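Local coordinates for acetyltransferase (Agrobacterium tumefaciens str., PDB 2DXQ) that probably transfers an acetyl group from acetyl-CoA to an acceptor substrate, as a member of the GNAT family of acetyltransferases, at the interface of chains A and B. Coordinates in Å, arbitrary orientation; residue numbers count along the deposited sequence, not the author numbering. Chains: chain A/B, Acetyltransferase.

The interface of chains A and B. Residues chain A 117, 119, 141-142; chain B 121-123, 146.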
loop_
_atom_site.group_PDB
_atom_site.type_symbol
_atom_site.label_atom_id
_atom_site.label_comp_id
_atom_site.label_asym_id
_atom_site.label_seq_id
_atom_site.Cartn_x
_atom_site.Cartn_y
_atom_site.Cartn_z
ATOM N N LYS A 117 -6.982 -6.318 -7.557
ATOM C CA LYS A 117 -6.715 -6.980 -6.292
ATOM C C LYS A 117 -6.728 -5.959 -5.158
ATOM O O LYS A 117 -6.535 -4.753 -5.378
ATOM C CB LYS A 117 -5.369 -7.712 -6.325
ATOM C CG LYS A 117 -4.176 -6.779 -6.376
ATOM C CD LYS A 117 -2.846 -7.545 -6.394
ATOM C CE LYS A 117 -1.726 -6.588 -6.764
ATOM N NZ LYS A 117 -0.378 -7.246 -6.664
HETATM N N MSE A 119 -4.958 -5.746 -1.234
HETATM C CA MSE A 119 -3.973 -6.404 -0.368
HETATM C C MSE A 119 -4.006 -5.843 1.048
HETATM O O MSE A 119 -4.376 -4.689 1.264
HETATM C CB MSE A 119 -2.567 -6.216 -0.952
HETATM C CG MSE A 119 -2.371 -6.965 -2.255
HETATM SE SE MSE A 119 -0.696 -6.401 -3.096
HETATM C CE MSE A 119 -1.270 -4.661 -3.675
ATOM N N ASN A 141 -2.743 -15.795 1.012
ATOM C CA ASN A 141 -1.966 -16.421 -0.059
ATOM C C ASN A 141 -0.817 -15.575 -0.558
ATOM O O ASN A 141 -0.307 -15.798 -1.659
ATOM C CB ASN A 141 -2.871 -16.856 -1.212
ATOM C CG ASN A 141 -3.618 -15.705 -1.841
ATOM O OD1 ASN A 141 -3.357 -14.532 -1.550
ATOM N ND2 ASN A 141 -4.567 -16.035 -2.717
ATOM N N LYS A 142 -0.424 -14.591 0.248
ATOM C CA LYS A 142 0.755 -13.773 -0.042
ATOM C C LYS A 142 1.628 -13.651 1.199
ATOM O O LYS A 142 1.150 -13.804 2.328
ATOM C CB LYS A 142 0.371 -12.378 -0.560
ATOM C CG LYS A 142 -0.439 -12.379 -1.862
ATOM C CD LYS A 142 0.344 -13.004 -3.032
ATOM C CE LYS A 142 -0.553 -13.208 -4.253
ATOM N NZ LYS A 142 0.107 -14.058 -5.286
ATOM N N LEU B 121 4.420 -6.989 -0.358
ATOM C CA LEU B 121 3.777 -8.299 -0.430
ATOM C C LEU B 121 4.288 -9.018 -1.651
ATOM O O LEU B 121 4.414 -8.433 -2.749
ATOM C CB LEU B 121 2.247 -8.173 -0.535
ATOM C CG LEU B 121 1.506 -7.597 0.673
ATOM C CD1 LEU B 121 1.395 -6.070 0.596
ATOM C CD2 LEU B 121 0.108 -8.213 0.782
ATOM N N THR B 122 4.595 -10.293 -1.481
ATOM C CA THR B 122 5.041 -11.072 -2.619
ATOM C C THR B 122 4.376 -12.460 -2.625
ATOM O O THR B 122 3.679 -12.819 -1.677
ATOM C CB THR B 122 6.572 -11.164 -2.635
ATOM O OG1 THR B 122 7.013 -11.589 -3.938
ATOM C CG2 THR B 122 7.053 -12.112 -1.532
ATOM N N GLY B 123 4.596 -13.221 -3.696
ATOM C CA GLY B 123 4.019 -14.573 -3.820
ATOM C C GLY B 123 4.503 -15.474 -2.703
ATOM O O GLY B 123 5.615 -15.300 -2.189
ATOM N N GLN B 146 -4.882 -11.255 0.451
ATOM C CA GLN B 146 -5.258 -10.652 -0.808
ATOM C C GLN B 146 -6.615 -11.154 -1.235
ATOM O O GLN B 146 -6.992 -12.267 -0.912
ATOM C CB GLN B 146 -4.205 -10.997 -1.878
ATOM C CG GLN B 146 -4.429 -10.357 -3.230
ATOM C CD GLN B 146 -3.194 -10.433 -4.099
ATOM O OE1 GLN B 146 -2.141 -9.878 -3.759
ATOM N NE2 GLN B 146 -3.302 -11.128 -5.209
HETATM O O HOH W 1 -6.795 -13.897 -3.268
HETATM O O HOH W 2 0.403 -9.463 -4.766
#
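Exchanged C-terminal strands join the two copies: strand 143-148 of chain B runs antiparallel beside strand 117-122 of chain A, with A:Met119 and B:Gln146 bridged, while a second antiparallel bridge pairs A:Lys142 with B:Gly123. The side chain of B:Gln146 lies among A:Lys117, A:Met119 and A:Lys142. With CG anti to the backbone N (chi1 -176°) and the chain extended beyond it, it runs alongside the selenomethionine A:Met119, both pointing the same way, and the side-chain oxygen OE1 lies 3.3 Å from A:Met119 CG. Methylenes of the two lysines lie over opposite faces of the glutamine amide and sandwich it: A:Lys117 CD is 3.7 Å from B:Gln146 CD, and A:Lys142 CE comes within 3.6 Å of the amide nitrogen NE2 of B:Gln146. A bend at chi2 (-62°) folds the A:Lys142 chain over the face opposite A:Lys117, whereas the extended A:Lys117 chain crosses the glutamine at a slant. B:Gln146 OE1 is 2.8 Å from a water that also lies 3.0 Å from the side-chain amine nitrogen NZ of A:Lys117, a link that may favour this rotation of the amide. At the backbone end, a second water connects B:Gln146 O, at 2.9 Å, to the side-chain nitrogen ND2 of A:Asn141. The amide of A:Asn141 is turned 79° from that of B:Gln146, and its oxygen OD1 faces CB of the glutamine. Nearer the backbone, B:Leu121 adds an apolar contact, its methyl CD2 3.8 Å from A:Met119 CB. CB and CD of A:Lys142 also pack against the backbone carbonyl O of B:Thr122. The interface is two-fold symmetric, so the patch recurs with the chains exchanged; this suggests a dimer, although the structure alone does not prove one in solution. The patch runs from the strand pairing at A:Met119 to A:Lys142, the residue between strands 139-141 and 143-148, where the chain crosses to the neighbouring subunit.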